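Local coordinates for protein PrgB (Enterococcus faecalis, PDB 6EVU) that promotes cell aggregation, biofilm formation and conjugation through DNA binding and compaction, as a cell-wall adhesin of the antigen I/II family, at residues His15-Asn19 against Tyr225-Ser229; Ser35-Thr41 against Gly116-Ser120; Lys66-Thr70 against Glu91-Gly95; Ser137-Gln141 against Thr161-Lys167. One frame throughout, in Å; residues are numbered along the deposited sequence.

How the interactions relate
All four contacts lie in the adhesin domain of PrgB. Interaction 1 joins the chain near its N-terminus to a loop far along the sequence, so the other three fall between its two segments. It stands apart in space, with its centre about 32 to 35 Å from the other centres. Interactions 3 and 4 are neighbours, with nearest atoms about 6 Å apart. Interactions 2 and 4 lie on opposite sides of the chain's centre, their centres about 36 Å apart. No two contacts touch. A Tris molecule lies about 4 Å from the side chain of Phe69 in interaction 3, and a phosphate about 5 Å from the side chain of Arg163 in interaction 4. Both probably come from the crystallisation liquor.

Interaction 1 (His15-Asn19 against Tyr225-Ser229); sequences HKNEN and YINGS
Asn227 reaches across to Glu18 and makes the tight part of this contact. Its OD1 accepts a short hydrogen bond from Glu18 N at 2.6 Å. The N-H points at the oxygen with an angle of 154°, and the donor is tilted 25° from the carbonyl plane of the amide. Asn227 CG stands anti to its own backbone N (chi1 -168°), which brings the amide end close to Glu18. The same OD1 also lies 3.0 Å from Glu18 CB, so the amide packs closely against the root of that side chain.

Glu18 then bends at chi2 and runs past Tyr225 in the opposite sense. Its OE1 meets the ring at the edge, in plane, 3.3 Å from Tyr225 CD2. Carboxylate and ring are nearly perpendicular. Asn17 adds a lighter touch, with OD1 3.4 Å from Gly228 CA.

Away from this bond the contact is looser and is bridged by water at two places. One water donates to Glu18 O and accepts from Asn227 ND2, so both ends of the Asn227 amide are tied to Glu18. A second water donates to Lys16 O and, weakly, to Ser229 O. Beyond the two segments, Glu18 OE2 forms a long, weak ion pair with Lys314.

The 225-229 side is held in shape from within. Tyr225 OH donates to Ser229 O at 2.8 Å, in the carbonyl plane. Ser229 N bonds back to Ile226 O. This is a type II beta turn from Ile226 to Ser229, with Gly228 at the positive-phi position, and it follows strand 221-225.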
loop_
_atom_site.group_PDB
_atom_site.type_symbol
_atom_site.label_atom_id
_atom_site.label_comp_id
_atom_site.label_asym_id
_atom_site.label_seq_id
_atom_site.Cartn_x
_atom_site.Cartn_y
_atom_site.Cartn_z
ATOM N N HIS A 15 9.977 -8.075 -20.309
ATOM C CA HIS A 15 9.544 -9.452 -20.503
ATOM C C HIS A 15 10.682 -10.442 -20.269
ATOM O O HIS A 15 10.823 -11.430 -20.995
ATOM C CB HIS A 15 8.967 -9.637 -21.902
ATOM C CG HIS A 15 7.694 -8.883 -22.124
ATOM N ND1 HIS A 15 7.551 -7.939 -23.118
ATOM C CD2 HIS A 15 6.510 -8.927 -21.471
ATOM C CE1 HIS A 15 6.332 -7.438 -23.073
ATOM N NE2 HIS A 15 5.678 -8.023 -22.086
ATOM N N LYS A 16 11.522 -10.172 -19.270
ATOM C CA LYS A 16 12.588 -11.085 -18.887
ATOM C C LYS A 16 12.566 -11.281 -17.378
ATOM O O LYS A 16 11.952 -10.504 -16.637
ATOM C CB LYS A 16 13.975 -10.580 -19.351
ATOM C CG LYS A 16 14.017 -10.209 -20.827
ATOM C CD LYS A 16 15.353 -10.486 -21.481
ATOM C CE LYS A 16 15.375 -9.918 -22.906
ATOM N NZ LYS A 16 14.027 -9.861 -23.578
ATOM N N ASN A 17 13.230 -12.347 -16.932
ATOM C CA ASN A 17 13.508 -12.529 -15.518
ATOM C C ASN A 17 14.865 -11.907 -15.207
ATOM O O ASN A 17 15.424 -11.164 -16.015
ATOM C CB ASN A 17 13.390 -13.995 -15.160
ATOM C CG ASN A 17 11.987 -14.498 -15.358
ATOM O OD1 ASN A 17 11.022 -13.884 -14.872
ATOM N ND2 ASN A 17 11.850 -15.600 -16.112
ATOM N N GLU A 18 15.395 -12.140 -14.015
ATOM C CA GLU A 18 16.629 -11.453 -13.675
ATOM C C GLU A 18 17.722 -11.883 -14.647
ATOM O O GLU A 18 17.816 -13.057 -15.024
ATOM C CB GLU A 18 17.039 -11.710 -12.219
ATOM C CG GLU A 18 18.155 -10.764 -11.735
ATOM C CD GLU A 18 17.613 -9.517 -11.008
ATOM O OE1 GLU A 18 17.015 -9.630 -9.906
ATOM O OE2 GLU A 18 17.753 -8.413 -11.591
ATOM N N ASN A 19 18.488 -10.892 -15.123
ATOM C CA ASN A 19 19.537 -11.138 -16.105
ATOM C C ASN A 19 20.656 -11.966 -15.517
ATOM O O ASN A 19 21.485 -12.489 -16.270
ATOM C CB ASN A 19 20.082 -9.806 -16.677
ATOM C CG ASN A 19 20.835 -8.937 -15.642
ATOM O OD1 ASN A 19 20.568 -8.970 -14.431
ATOM N ND2 ASN A 19 21.776 -8.146 -16.138
ATOM N N TYR A 225 14.007 -5.563 -6.668
ATOM C CA TYR A 225 13.249 -6.489 -7.508
ATOM C C TYR A 225 13.339 -7.914 -6.955
ATOM O O TYR A 225 14.389 -8.338 -6.463
ATOM C CB TYR A 225 13.800 -6.470 -8.951
ATOM C CG TYR A 225 13.177 -7.485 -9.907
ATOM C CD1 TYR A 225 11.846 -7.388 -10.297
ATOM C CD2 TYR A 225 13.927 -8.553 -10.416
ATOM C CE1 TYR A 225 11.275 -8.304 -11.169
ATOM C CE2 TYR A 225 13.356 -9.495 -11.303
ATOM C CZ TYR A 225 12.022 -9.353 -11.671
ATOM O OH TYR A 225 11.430 -10.249 -12.515
ATOM N N ILE A 226 12.225 -8.650 -7.032
ATOM C CA ILE A 226 12.225 -10.084 -6.752
ATOM C C ILE A 226 12.227 -10.827 -8.072
ATOM O O ILE A 226 11.412 -10.529 -8.951
ATOM C CB ILE A 226 11.011 -10.511 -5.913
ATOM C CG1 ILE A 226 10.955 -9.758 -4.577
ATOM C CG2 ILE A 226 10.989 -12.023 -5.773
ATOM C CD1 ILE A 226 9.612 -9.934 -3.831
ATOM N N ASN A 227 13.129 -11.810 -8.213
ATOM C CA ASN A 227 13.235 -12.498 -9.493
ATOM C C ASN A 227 11.939 -13.217 -9.835
ATOM O O ASN A 227 11.358 -13.918 -8.998
ATOM C CB ASN A 227 14.395 -13.473 -9.484
ATOM C CG ASN A 227 14.721 -13.978 -10.886
ATOM O OD1 ASN A 227 14.504 -13.268 -11.869
ATOM N ND2 ASN A 227 15.244 -15.159 -10.983
ATOM N N GLY A 228 11.486 -13.032 -11.082
ATOM C CA GLY A 228 10.247 -13.589 -11.568
ATOM C C GLY A 228 9.032 -12.747 -11.273
ATOM O O GLY A 228 7.939 -13.078 -11.750
ATOM N N SER A 229 9.184 -11.656 -10.524
ATOM C CA SER A 229 8.057 -10.768 -10.255
ATOM C C SER A 229 7.761 -9.941 -11.498
ATOM O O SER A 229 8.649 -9.659 -12.322
ATOM C CB SER A 229 8.351 -9.850 -9.078
ATOM O OG SER A 229 7.374 -8.804 -9.017
HETATM O O HOH W 1 9.181 -10.814 -15.398
HETATM O O HOH W 2 16.785 -15.375 -13.561
#

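Interaction 2 (Ser35-Thr41 against Gly116-Ser120); sequences SVVTKDT and GLNAS
Thr38 and Thr41 turn their hydroxyls onto one acceptor, Gly116 O, each at 2.8 Å from its OG1. They approach differently. Thr38 OG1 is tilted only 21° from the carbonyl plane, whereas Thr41 OG1 sits above it, 48° out.

The methyl groups of the two threonines pack separately. Thr41 CG2 touches Leu117 CD2 at 3.6 Å, and these side chains cross at about a right angle. Thr41 has CG2 anti to its backbone N, and this leaves OG1 (chi1 -61°) beside that N and facing Gly116. Thr38 CG2 meets Asn118 CB at 3.7 Å, and these two also cross at about a right angle.

Further along, Val36 lies against Ala119, with CG1 3.8 Å from Ala119 CB. Val36 O accepts from Asn118 N at 2.8 Å. Val31 of strand 30-31 also packs on Val36.

Each threonine hydroxyl also accepts a bond within its own segment. Asp40 N donates to Thr38 OG1, forming an ST turn. Thr38 N donates to Thr41 OG1 at 2.7 Å in an almost straight line. Thr41 N bonds back to Thr38 O across a type I turn.

With each hydroxyl accepting an N-H and donating to Gly116 O, the rotation of both is probably restrained. The network links the turn before strand 42-47 to the residue that follows its partner strand 110-115.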
loop_
_atom_site.group_PDB
_atom_site.type_symbol
_atom_site.label_atom_id
_atom_site.label_comp_id
_atom_site.label_asym_id
_atom_site.label_seq_id
_atom_site.Cartn_x
_atom_site.Cartn_y
_atom_site.Cartn_z
ATOM N N SER A 35 2.449 -11.887 13.887
ATOM C CA SER A 35 2.916 -12.248 15.214
ATOM C C SER A 35 2.992 -11.083 16.198
ATOM O O SER A 35 3.184 -11.317 17.403
ATOM C CB SER A 35 4.294 -12.943 15.095
ATOM O OG SER A 35 5.323 -12.023 14.805
ATOM N N VAL A 36 2.908 -9.834 15.727
ATOM C CA VAL A 36 3.118 -8.680 16.594
ATOM C C VAL A 36 1.805 -8.096 17.105
ATOM O O VAL A 36 1.809 -7.193 17.956
ATOM C CB VAL A 36 3.962 -7.606 15.872
ATOM C CG1 VAL A 36 5.170 -8.201 15.091
ATOM C CG2 VAL A 36 3.091 -6.712 14.970
ATOM N N VAL A 37 0.675 -8.625 16.651
ATOM C CA VAL A 37 -0.640 -8.152 17.070
ATOM C C VAL A 37 -1.022 -8.859 18.363
ATOM O O VAL A 37 -0.841 -10.075 18.497
ATOM C CB VAL A 37 -1.660 -8.394 15.942
ATOM C CG1 VAL A 37 -3.058 -7.839 16.287
ATOM C CG2 VAL A 37 -1.122 -7.804 14.620
ATOM N N THR A 38 -1.445 -8.086 19.357
ATOM C CA THR A 38 -1.826 -8.620 20.657
ATOM C C THR A 38 -3.285 -8.310 20.953
ATOM O O THR A 38 -3.951 -7.588 20.211
ATOM C CB THR A 38 -0.980 -8.055 21.805
ATOM O OG1 THR A 38 -1.476 -6.765 22.182
ATOM C CG2 THR A 38 0.470 -7.971 21.431
ATOM N N LYS A 39 -3.773 -8.895 22.074
ATOM C CA LYS A 39 -5.137 -8.638 22.529
ATOM C C LYS A 39 -5.387 -7.158 22.746
ATOM O O LYS A 39 -6.535 -6.711 22.637
ATOM C CB LYS A 39 -5.414 -9.424 23.838
ATOM C CG LYS A 39 -4.425 -9.086 24.978
ATOM C CD LYS A 39 -4.944 -9.382 26.428
ATOM C CE LYS A 39 -3.781 -9.936 27.267
ATOM N NZ LYS A 39 -3.734 -9.557 28.719
ATOM N N ASP A 40 -4.326 -6.371 22.969
ATOM C CA ASP A 40 -4.434 -4.949 23.237
ATOM C C ASP A 40 -4.102 -4.076 22.017
ATOM O O ASP A 40 -4.129 -2.846 22.135
ATOM C CB ASP A 40 -3.516 -4.582 24.394
ATOM C CG ASP A 40 -3.889 -5.333 25.671
ATOM O OD1 ASP A 40 -5.062 -5.218 26.115
ATOM O OD2 ASP A 40 -3.033 -6.067 26.199
ATOM N N THR A 41 -3.753 -4.672 20.874
ATOM C CA THR A 41 -3.409 -3.860 19.711
ATOM C C THR A 41 -4.635 -3.083 19.238
ATOM O O THR A 41 -5.727 -3.646 19.111
ATOM C CB THR A 41 -2.893 -4.730 18.558
ATOM O OG1 THR A 41 -1.712 -5.421 18.963
ATOM C CG2 THR A 41 -2.551 -3.839 17.302
ATOM N N GLY A 116 -0.097 -1.032 21.931
ATOM C CA GLY A 116 -0.280 -2.422 22.290
ATOM C C GLY A 116 0.330 -3.412 21.332
ATOM O O GLY A 116 -0.221 -4.499 21.159
ATOM N N LEU A 117 1.449 -3.074 20.698
ATOM C CA LEU A 117 2.113 -3.983 19.773
ATOM C C LEU A 117 3.157 -4.853 20.463
ATOM O O LEU A 117 3.683 -4.526 21.528
ATOM C CB LEU A 117 2.837 -3.195 18.682
ATOM C CG LEU A 117 2.002 -2.183 17.924
ATOM C CD1 LEU A 117 2.902 -1.376 16.941
ATOM C CD2 LEU A 117 0.886 -2.881 17.218
ATOM N N ASN A 118 3.519 -5.940 19.792
ATOM C CA ASN A 118 4.647 -6.745 20.240
ATOM C C ASN A 118 5.561 -7.052 19.059
ATOM O O ASN A 118 5.870 -8.198 18.730
ATOM C CB ASN A 118 4.145 -7.995 20.963
ATOM C CG ASN A 118 5.276 -8.811 21.533
ATOM O OD1 ASN A 118 6.210 -8.250 22.096
ATOM N ND2 ASN A 118 5.167 -10.127 21.461
ATOM N N ALA A 119 5.962 -5.993 18.374
ATOM C CA ALA A 119 6.895 -6.050 17.263
ATOM C C ALA A 119 8.315 -6.007 17.812
ATOM O O ALA A 119 8.534 -5.944 19.030
ATOM C CB ALA A 119 6.604 -4.910 16.293
ATOM N N SER A 120 9.300 -6.111 16.923
ATOM C CA SER A 120 10.681 -6.126 17.401
ATOM C C SER A 120 11.648 -5.747 16.301
ATOM O O SER A 120 11.346 -5.832 15.112
ATOM C CB SER A 120 11.111 -7.484 17.956
ATOM O OG SER A 120 10.903 -8.542 17.022
#

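Interaction 3 (Lys66-Thr70 against Glu91-Gly95); sequences KDIFT and EANLG
The Phe69 ring meets the Asn93 amide obliquely, with ND2 4.1 Å from Phe69 CE2. The ring and amide planes stand 73° apart, and the two side chains cross at about a right angle. One ring face carries a methyl from its own segment, Ile68 CG2, which lies 4.0 Å above the plane and over the ring centre. Asn93 ND2 is also 4.1 Å from this methyl, so the amide touches both residues where they meet.

Ile68 makes the apolar part of the contact. Its CG1 branch is anti to the backbone N (chi1 -167°), and CD1 reaches the 91-95 segment. There CD1 lies 4.1 Å from Leu94 CD2. It also meets the aliphatic CG of Glu91. Glu91 has two conformers, so its contacts with Ile68, Asn93 N and a water are less certain. In one of them the carboxylate folds back, and OE2 accepts from Asn93 N from above the carboxylate plane. No direct hydrogen bond joins the segments. The water accepts from Ile68 N and, in that conformer, donates weakly to Glu91 OE2.

Phe158 of strand 157-160 packs against Ile68, Phe69, Asn93 and Leu94, and so touches both segments. A bound Tris molecule lies near Phe69.

Asp67 sits at the N-cap of helix 68-72. Its OD2 accepts from Thr70 N at 2.9 Å, and its OD1 from Thr70 OG1 at 2.6 Å. The contact thus sets a side-chain-capped helix start against a short 3-10 turn, 92-94.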
loop_
_atom_site.group_PDB
_atom_site.type_symbol
_atom_site.label_atom_id
_atom_site.label_comp_id
_atom_site.label_asym_id
_atom_site.label_seq_id
_atom_site.Cartn_x
_atom_site.Cartn_y
_atom_site.Cartn_z
ATOM N N LYS A 66 -21.834 -3.813 -2.198
ATOM C CA LYS A 66 -21.517 -3.158 -0.936
ATOM C C LYS A 66 -20.136 -3.522 -0.425
ATOM O O LYS A 66 -19.877 -3.422 0.778
ATOM C CB LYS A 66 -22.569 -3.484 0.113
ATOM C CG LYS A 66 -23.968 -2.982 -0.264
ATOM C CD LYS A 66 -24.307 -1.663 0.424
ATOM C CE LYS A 66 -24.278 -1.762 1.947
ATOM N NZ LYS A 66 -24.513 -0.427 2.580
ATOM N N ASP A 67 -19.240 -3.925 -1.315
ATOM C CA ASP A 67 -17.887 -4.194 -0.873
ATOM C C ASP A 67 -17.231 -2.884 -0.468
ATOM O O ASP A 67 -17.667 -1.801 -0.872
ATOM C CB ASP A 67 -17.117 -4.871 -1.996
ATOM C CG ASP A 67 -17.042 -3.988 -3.240
ATOM O OD1 ASP A 67 -18.066 -3.854 -3.976
ATOM O OD2 ASP A 67 -15.963 -3.404 -3.476
ATOM N N ILE A 68 -16.133 -2.982 0.290
ATOM C CA ILE A 68 -15.424 -1.791 0.770
ATOM C C ILE A 68 -14.882 -0.953 -0.371
ATOM O O ILE A 68 -14.779 0.288 -0.255
ATOM C CB ILE A 68 -14.314 -2.207 1.777
ATOM C CG1 ILE A 68 -13.820 -0.946 2.507
ATOM C CG2 ILE A 68 -13.169 -3.039 1.080
ATOM C CD1 ILE A 68 -13.084 -1.275 3.782
ATOM N N PHE A 69 -14.467 -1.585 -1.484
ATOM C CA PHE A 69 -13.904 -0.790 -2.567
ATOM C C PHE A 69 -14.979 0.080 -3.189
ATOM O O PHE A 69 -14.708 1.216 -3.593
ATOM C CB PHE A 69 -13.239 -1.710 -3.606
ATOM C CG PHE A 69 -12.178 -2.619 -3.011
ATOM C CD1 PHE A 69 -10.945 -2.107 -2.664
ATOM C CD2 PHE A 69 -12.442 -3.973 -2.804
ATOM C CE1 PHE A 69 -9.990 -2.888 -2.096
ATOM C CE2 PHE A 69 -11.465 -4.808 -2.237
ATOM C CZ PHE A 69 -10.230 -4.247 -1.887
ATOM N N THR A 70 -16.183 -0.478 -3.356
ATOM C CA THR A 70 -17.270 0.298 -3.934
ATOM C C THR A 70 -17.607 1.464 -3.016
ATOM O O THR A 70 -17.800 2.584 -3.493
ATOM C CB THR A 70 -18.472 -0.607 -4.187
ATOM O OG1 THR A 70 -18.129 -1.567 -5.210
ATOM C CG2 THR A 70 -19.676 0.221 -4.699
ATOM N N GLU A 91 -16.277 -4.128 8.625
ATOM C CA GLU A 91 -16.271 -4.784 7.327
ATOM C C GLU A 91 -15.252 -5.914 7.442
ATOM O O GLU A 91 -14.160 -5.719 7.985
ATOM C CB GLU A 91 -15.973 -3.776 6.187
ATOM C CG GLU A 91 -15.000 -4.212 5.054
ATOM C CD GLU A 91 -15.545 -5.302 4.121
ATOM O OE1 GLU A 91 -16.749 -5.276 3.728
ATOM O OE2 GLU A 91 -14.739 -6.186 3.778
ATOM N N ALA A 92 -15.620 -7.108 6.979
ATOM C CA ALA A 92 -14.767 -8.277 7.186
ATOM C C ALA A 92 -13.350 -8.053 6.674
ATOM O O ALA A 92 -12.386 -8.568 7.267
ATOM C CB ALA A 92 -15.387 -9.511 6.516
ATOM N N ASN A 93 -13.190 -7.268 5.597
ATOM C CA ASN A 93 -11.832 -7.039 5.138
ATOM C C ASN A 93 -10.995 -6.242 6.161
ATOM O O ASN A 93 -9.774 -6.248 6.025
ATOM C CB ASN A 93 -11.862 -6.330 3.746
ATOM C CG ASN A 93 -11.937 -7.329 2.530
ATOM O OD1 ASN A 93 -12.194 -8.509 2.682
ATOM N ND2 ASN A 93 -11.691 -6.818 1.319
ATOM N N LEU A 94 -11.600 -5.591 7.186
ATOM C CA LEU A 94 -10.858 -4.782 8.165
ATOM C C LEU A 94 -10.365 -5.580 9.353
ATOM O O LEU A 94 -9.695 -5.021 10.226
ATOM C CB LEU A 94 -11.716 -3.657 8.719
ATOM C CG LEU A 94 -12.127 -2.528 7.766
ATOM C CD1 LEU A 94 -12.990 -1.585 8.551
ATOM C CD2 LEU A 94 -10.919 -1.819 7.196
ATOM N N GLY A 95 -10.732 -6.848 9.426
ATOM C CA GLY A 95 -10.480 -7.655 10.607
ATOM C C GLY A 95 -11.581 -7.496 11.638
ATOM O O GLY A 95 -12.430 -6.608 11.557
HETATM O O HOH W 3 -15.529 -5.886 0.857
#

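Interaction 4 (Ser137-Gln141 against Thr161-Lys167); sequences SSPSQ and TNRVNGK
Val164 N donates to Pro139 O at 2.8 Å, and this is the main bond between the segments. It is nearly straight at 166°. Asn165 N adds a weak bond to the same oxygen. At the other end, Lys167 NZ donates to Ser137 OG at 3.0 Å. The lysine chain bends at chi3 and chi4 to get there, running alongside Ser138 O. Ser137 OG is also bonded to Asp168 O.

Two waters bridge the segments. One donates to Ser138 O and Ser140 O and accepts from Asn165 ND2. The other accepts from Gln141 N and Asn162 ND2.

Pro139 is the packing centre. Its ring lies over one face of the Arg163 guanidinium, offset toward its rim, with CB 3.5 Å from NH1. Arg163 NH1 donates to Lys167 O and Asn165 O, and NH2 to Ser297 O outside the segments. Asn165 OD1 takes Lys167 N in an Asx turn and lies 3.3 Å from Pro139 CA. Thr161 CG2 closes on Pro139 CD at 3.7 Å. Outermost, Val164 CG2 touches the backbone of Gln141.

Thr144 O bonds to the hydroxyls of Ser138 and Ser140. Segment 137-141 leads from strand 124-137 of one antiparallel sheet to strand 145-150 of the other. Segment 161-167 returns from strand 157-160 to strand 169-179, so the contact joins two crossings between the sheets.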
loop_
_atom_site.group_PDB
_atom_site.type_symbol
_atom_site.label_atom_id
_atom_site.label_comp_id
_atom_site.label_asym_id
_atom_site.label_seq_id
_atom_site.Cartn_x
_atom_site.Cartn_y
_atom_site.Cartn_z
ATOM N N SER A 137 -1.861 12.317 -4.860
ATOM C CA SER A 137 -2.586 12.449 -6.118
ATOM C C SER A 137 -3.985 11.861 -5.915
ATOM O O SER A 137 -4.158 10.867 -5.204
ATOM C CB SER A 137 -1.870 11.729 -7.280
ATOM O OG SER A 137 -2.488 11.979 -8.545
ATOM N N SER A 138 -4.971 12.518 -6.543
ATOM C CA SER A 138 -6.345 12.017 -6.476
ATOM C C SER A 138 -7.063 12.341 -7.764
ATOM O O SER A 138 -6.978 13.484 -8.225
ATOM C CB SER A 138 -7.145 12.618 -5.309
ATOM O OG SER A 138 -8.571 12.512 -5.520
ATOM N N PRO A 139 -7.830 11.401 -8.324
ATOM C CA PRO A 139 -8.636 11.681 -9.529
ATOM C C PRO A 139 -10.057 12.183 -9.291
ATOM O O PRO A 139 -10.840 12.227 -10.259
ATOM C CB PRO A 139 -8.704 10.302 -10.202
ATOM C CG PRO A 139 -8.873 9.388 -8.981
ATOM C CD PRO A 139 -7.884 9.978 -7.928
ATOM N N SER A 140 -10.446 12.490 -8.040
ATOM C CA SER A 140 -11.810 12.963 -7.811
ATOM C C SER A 140 -11.889 14.474 -8.028
ATOM O O SER A 140 -10.869 15.203 -8.035
ATOM C CB SER A 140 -12.300 12.616 -6.393
ATOM O OG SER A 140 -11.452 13.193 -5.403
ATOM N N GLN A 141 -13.130 14.934 -8.187
ATOM C CA GLN A 141 -13.359 16.348 -8.477
ATOM C C GLN A 141 -12.833 17.212 -7.349
ATOM O O GLN A 141 -12.260 18.290 -7.597
ATOM C CB GLN A 141 -14.859 16.609 -8.705
ATOM C CG GLN A 141 -15.223 18.038 -9.107
ATOM C CD GLN A 141 -14.532 18.404 -10.406
ATOM O OE1 GLN A 141 -14.528 17.608 -11.362
ATOM N NE2 GLN A 141 -13.895 19.578 -10.436
ATOM N N THR A 161 -11.176 6.826 -3.967
ATOM C CA THR A 161 -12.107 7.925 -4.233
ATOM C C THR A 161 -12.761 7.680 -5.594
ATOM O O THR A 161 -12.492 6.692 -6.261
ATOM C CB THR A 161 -11.386 9.281 -4.159
ATOM O OG1 THR A 161 -12.399 10.326 -4.204
ATOM C CG2 THR A 161 -10.472 9.474 -5.364
ATOM N N ASN A 162 -13.633 8.581 -5.981
ATOM C CA ASN A 162 -14.276 8.569 -7.286
ATOM C C ASN A 162 -13.278 8.941 -8.373
ATOM O O ASN A 162 -12.508 9.889 -8.207
ATOM C CB ASN A 162 -15.396 9.631 -7.216
ATOM C CG ASN A 162 -16.214 9.703 -8.427
ATOM O OD1 ASN A 162 -16.594 8.691 -9.018
ATOM N ND2 ASN A 162 -16.575 10.916 -8.781
ATOM N N ARG A 163 -13.379 8.327 -9.548
ATOM C CA ARG A 163 -12.483 8.731 -10.633
ATOM C C ARG A 163 -13.237 9.606 -11.635
ATOM O O ARG A 163 -14.132 9.121 -12.325
ATOM C CB ARG A 163 -11.886 7.512 -11.342
ATOM C CG ARG A 163 -10.986 7.900 -12.492
ATOM C CD ARG A 163 -10.223 6.712 -13.117
ATOM N NE ARG A 163 -9.191 6.165 -12.232
ATOM C CZ ARG A 163 -8.029 6.774 -12.028
ATOM N NH1 ARG A 163 -7.770 7.912 -12.644
ATOM N NH2 ARG A 163 -7.121 6.244 -11.246
ATOM N N VAL A 164 -12.854 10.886 -11.752
ATOM C CA VAL A 164 -13.398 11.747 -12.800
ATOM C C VAL A 164 -12.377 12.081 -13.884
ATOM O O VAL A 164 -12.763 12.637 -14.921
ATOM C CB VAL A 164 -13.974 13.067 -12.227
ATOM C CG1 VAL A 164 -14.953 12.829 -11.108
ATOM C CG2 VAL A 164 -12.895 13.983 -11.759
ATOM N N ASN A 165 -11.091 11.838 -13.659
ATOM C CA ASN A 165 -10.085 12.164 -14.672
ATOM C C ASN A 165 -9.049 11.060 -14.662
ATOM O O ASN A 165 -9.245 10.018 -14.031
ATOM C CB ASN A 165 -9.469 13.547 -14.422
ATOM C CG ASN A 165 -8.884 13.654 -13.032
ATOM O OD1 ASN A 165 -8.115 12.790 -12.623
ATOM N ND2 ASN A 165 -9.240 14.705 -12.305
ATOM N N GLY A 166 -7.930 11.286 -15.360
ATOM C CA GLY A 166 -6.925 10.258 -15.494
ATOM C C GLY A 166 -5.798 10.279 -14.474
ATOM O O GLY A 166 -4.820 9.548 -14.654
ATOM N N LYS A 167 -5.884 11.102 -13.427
ATOM C CA LYS A 167 -4.776 11.198 -12.479
ATOM C C LYS A 167 -4.636 9.926 -11.648
ATOM O O LYS A 167 -5.603 9.177 -11.416
ATOM C CB LYS A 167 -4.985 12.394 -11.544
ATOM C CG LYS A 167 -4.902 13.747 -12.232
ATOM C CD LYS A 167 -5.393 14.741 -11.213
ATOM C CE LYS A 167 -4.229 15.342 -10.427
ATOM N NZ LYS A 167 -3.021 14.466 -10.176
HETATM O O HOH W 4 -8.632 15.387 -9.415
HETATM O O HOH W 5 -15.677 13.597 -7.920
#